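BRIC1 (Synthetic construct, PDB 6FF6) is a computationally designed repeat protein, built to adopt a novel, corrugated architecture of packed helices rather than to carry out a known natural function. Local coordinates at residues A[217-222]-A[232-237]. Numbering follows the deposited sequence.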
ATOM      1  N   GLN A 217       4.022  15.763  21.022  1.00 85.23           N
ATOM      2  CA  GLN A 217       2.999  14.838  21.508  1.00 85.48           C
ATOM      3  C   GLN A 217       1.619  15.507  21.492  1.00 89.47           C
ATOM      4  O   GLN A 217       0.647  14.905  21.057  1.00 87.31           O
ATOM      5  CB  GLN A 217       3.322  14.363  22.931  1.00 88.02           C
ATOM      6  CG  GLN A 217       2.399  13.226  23.398  1.00113.73           C
ATOM      7  CD  GLN A 217       2.507  11.963  22.549  1.00122.90           C
ATOM      8  OE1 GLN A 217       3.577  11.352  22.438  1.00116.60           O
ATOM      9  NE2 GLN A 217       1.400  11.546  21.940  1.00108.80           N
ATOM     10  N   GLU A 218       1.548  16.768  21.947  1.00 88.69           N
ATOM     11  CA  GLU A 218       0.307  17.562  21.932  1.00 88.40           C
ATOM     12  C   GLU A 218      -0.133  17.804  20.486  1.00 88.22           C
ATOM     13  O   GLU A 218      -1.340  17.764  20.203  1.00 86.11           O
ATOM     14  CB  GLU A 218       0.503  18.899  22.634  1.00 90.37           C
ATOM     15  CG  GLU A 218       0.736  18.812  24.133  1.00113.42           C
ATOM     16  CD  GLU A 218       1.072  20.135  24.807  1.00151.65           C
ATOM     17  OE1 GLU A 218       1.186  21.164  24.096  1.00148.12           O
ATOM     18  OE2 GLU A 218       1.224  20.139  26.051  1.00152.90           O
ATOM     19  N   GLN A 219       0.853  18.053  19.570  1.00 83.56           N
ATOM     20  CA  GLN A 219       0.580  18.270  18.140  1.00 82.72           C
ATOM     21  C   GLN A 219       0.014  16.979  17.571  1.00 85.66           C
ATOM     22  O   GLN A 219      -1.037  17.014  16.953  1.00 84.74           O
ATOM     23  CB  GLN A 219       1.841  18.715  17.370  1.00 82.57           C
ATOM     24  CG  GLN A 219       2.245  20.166  17.609  1.00 76.42           C
ATOM     25  CD  GLN A 219       3.642  20.451  17.130  1.00 86.79           C
ATOM     26  OE1 GLN A 219       4.353  19.576  16.648  1.00 90.55           O
ATOM     27  NE2 GLN A 219       4.088  21.669  17.270  1.00 77.38           N
ATOM     28  N   LEU A 220       0.654  15.839  17.882  1.00 84.21           N
ATOM     29  CA  LEU A 220       0.188  14.506  17.490  1.00 85.80           C
ATOM     30  C   LEU A 220      -1.247  14.219  18.012  1.00 90.77           C
ATOM     31  O   LEU A 220      -2.129  13.870  17.226  1.00 90.93           O
ATOM     32  CB  LEU A 220       1.184  13.462  17.974  1.00 86.68           C
ATOM     33  CG  LEU A 220       0.954  12.060  17.446  1.00 94.89           C
ATOM     34  CD1 LEU A 220       1.234  11.999  15.922  1.00 95.49           C
ATOM     35  CD2 LEU A 220       1.678  10.985  18.316  1.00 94.23           C
ATOM     36  N   ASP A 221      -1.484  14.477  19.306  1.00 89.38           N
ATOM     37  CA  ASP A 221      -2.778  14.335  19.975  1.00 92.37           C
ATOM     38  C   ASP A 221      -3.890  15.196  19.369  1.00 99.22           C
ATOM     39  O   ASP A 221      -5.024  14.724  19.227  1.00101.34           O
ATOM     40  CB  ASP A 221      -2.639  14.588  21.481  1.00 95.54           C
ATOM     41  CG  ASP A 221      -1.845  13.518  22.235  1.00113.61           C
ATOM     42  OD1 ASP A 221      -1.534  12.451  21.630  1.00108.29           O
ATOM     43  OD2 ASP A 221      -1.514  13.751  23.417  1.00131.93           O
ATOM     44  N   ALA A 222      -3.578  16.449  19.009  1.00 96.12           N
ATOM     45  CA  ALA A 222      -4.546  17.333  18.368  1.00 96.67           C
ATOM     46  C   ALA A 222      -4.996  16.683  17.069  1.00103.81           C
ATOM     47  O   ALA A 222      -6.196  16.486  16.887  1.00106.45           O
ATOM     48  CB  ALA A 222      -3.927  18.684  18.086  1.00 95.86           C
ATOM     49  N   ALA A 232       0.068  28.865  19.606  1.00 90.85           N
ATOM     50  CA  ALA A 232       0.889  29.522  20.628  1.00 90.83           C
ATOM     51  C   ALA A 232       2.121  28.693  20.989  1.00 91.63           C
ATOM     52  O   ALA A 232       3.216  29.233  21.027  1.00 91.91           O
ATOM     53  CB  ALA A 232       0.055  29.823  21.856  1.00 94.13           C
ATOM     54  N   SER A 233       1.949  27.393  21.198  1.00 85.88           N
ATOM     55  CA  SER A 233       3.032  26.447  21.494  1.00 85.53           C
ATOM     56  C   SER A 233       3.963  26.310  20.308  1.00 89.43           C
ATOM     57  O   SER A 233       5.173  26.215  20.510  1.00 90.24           O
ATOM     58  CB  SER A 233       2.474  25.066  21.826  1.00 86.08           C
ATOM     59  OG  SER A 233       2.014  24.999  23.161  1.00101.46           O
ATOM     60  N   PHE A 234       3.397  26.295  19.082  1.00 83.64           N
ATOM     61  CA  PHE A 234       4.148  26.164  17.849  1.00 82.48           C
ATOM     62  C   PHE A 234       5.107  27.318  17.688  1.00 89.59           C
ATOM     63  O   PHE A 234       6.293  27.079  17.451  1.00 90.86           O
ATOM     64  CB  PHE A 234       3.210  26.085  16.644  1.00 83.57           C
ATOM     65  CG  PHE A 234       3.924  26.079  15.306  1.00 84.22           C
ATOM     66  CD1 PHE A 234       4.672  24.973  14.900  1.00 86.56           C
ATOM     67  CD2 PHE A 234       3.838  27.170  14.446  1.00 85.17           C
ATOM     68  CE1 PHE A 234       5.295  24.952  13.647  1.00 86.63           C
ATOM     69  CE2 PHE A 234       4.462  27.146  13.195  1.00 87.39           C
ATOM     70  CZ  PHE A 234       5.193  26.041  12.809  1.00 85.17           C
ATOM     71  N   GLU A 235       4.605  28.561  17.845  1.00 86.02           N
ATOM     72  CA  GLU A 235       5.416  29.758  17.733  1.00 87.07           C
ATOM     73  C   GLU A 235       6.480  29.813  18.837  1.00 94.11           C
ATOM     74  O   GLU A 235       7.640  30.170  18.586  1.00 94.16           O
ATOM     75  CB  GLU A 235       4.526  31.003  17.750  1.00 89.63           C
ATOM     76  CG  GLU A 235       3.627  31.143  16.527  1.00 98.67           C
ATOM     77  CD  GLU A 235       3.078  32.531  16.249  1.00125.75           C
ATOM     78  OE1 GLU A 235       3.536  33.508  16.889  1.00140.89           O
ATOM     79  OE2 GLU A 235       2.198  32.642  15.365  1.00110.91           O
ATOM     80  N   TYR A 236       6.083  29.438  20.060  1.00 92.91           N
ATOM     81  CA  TYR A 236       6.977  29.422  21.208  1.00 94.94           C
ATOM     82  C   TYR A 236       8.163  28.468  20.948  1.00101.01           C
ATOM     83  O   TYR A 236       9.315  28.905  21.022  1.00101.97           O
ATOM     84  CB  TYR A 236       6.200  29.045  22.497  1.00 97.34           C
ATOM     85  CG  TYR A 236       7.079  28.590  23.644  1.00101.33           C
ATOM     86  CD1 TYR A 236       7.767  29.510  24.434  1.00105.90           C
ATOM     87  CD2 TYR A 236       7.259  27.237  23.913  1.00101.48           C
ATOM     88  CE1 TYR A 236       8.619  29.091  25.457  1.00107.62           C
ATOM     89  CE2 TYR A 236       8.111  26.807  24.926  1.00104.33           C
ATOM     90  CZ  TYR A 236       8.784  27.737  25.701  1.00116.18           C
ATOM     91  OH  TYR A 236       9.612  27.286  26.701  1.00124.21           O
ATOM     92  N   ILE A 237       7.873  27.191  20.600  1.00 95.68           N
ATOM     93  CA  ILE A 237       8.914  26.194  20.387  1.00 95.82           C
ATOM     94  C   ILE A 237       9.769  26.487  19.156  1.00101.92           C
ATOM     95  O   ILE A 237      10.967  26.219  19.186  1.00103.57           O
ATOM     96  CB  ILE A 237       8.361  24.740  20.403  1.00 97.13           C
ATOM     97  CG1 ILE A 237       9.445  23.750  20.838  1.00 98.08           C
ATOM     98  CG2 ILE A 237       7.675  24.327  19.108  1.00 95.33           C
ATOM     99  CD1 ILE A 237       9.831  23.879  22.331  1.00106.27           C
TER
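Gln219 reaches toward Phe234, the residue whose CA lies closest to its own, 8.7 Å away. From CB, which leaves the helix toward the other segment, the side chain runs out through CG, anti to the carbonyl carbon (chi1 -75°), and straight on. It also touches Ile179 and Leu180 of helix 178-196. From CD the amide spreads, and its nitrogen makes the main approach: NE2 sits 4.1 Å from Phe234 CD1, at the edge of the ring and near its plane. With the amide and ring planes 55° apart, the amide does not lie over the ring face, and the touch is a loose van der Waals one. What holds NE2 is a hydrogen bond to Thr183 OG1, and Phe234 also touches Thr183, so both residues meet on helix 178-196. Further along, Ile237 CG2 comes within 4.8 Å of the same NE2.

Helices 125-146, 155-174, 178-196 and 203-224 probably form an Hpt-like four-helix bundle. The C-terminal helix 231-247 packs on its outside, roughly antiparallel to helix 203-224, and 105 Å² is buried between 217-222 and 232-237, counting both sides. Ile237 points inward here, touching Leu208, Thr212 and Ile215.

The more open side of the contact belongs to Glu218 and Ser233. Glu218, exposed and extended beyond CG, brings OE1 to 4.0 Å from Ser233 OG, too far for a hydrogen bond. Ser233 OG instead bonds to OD2 of Asp230, while Asp230 OD1 takes the backbone N-H of Ala232, consistent with an N-cap at the start of the last helix.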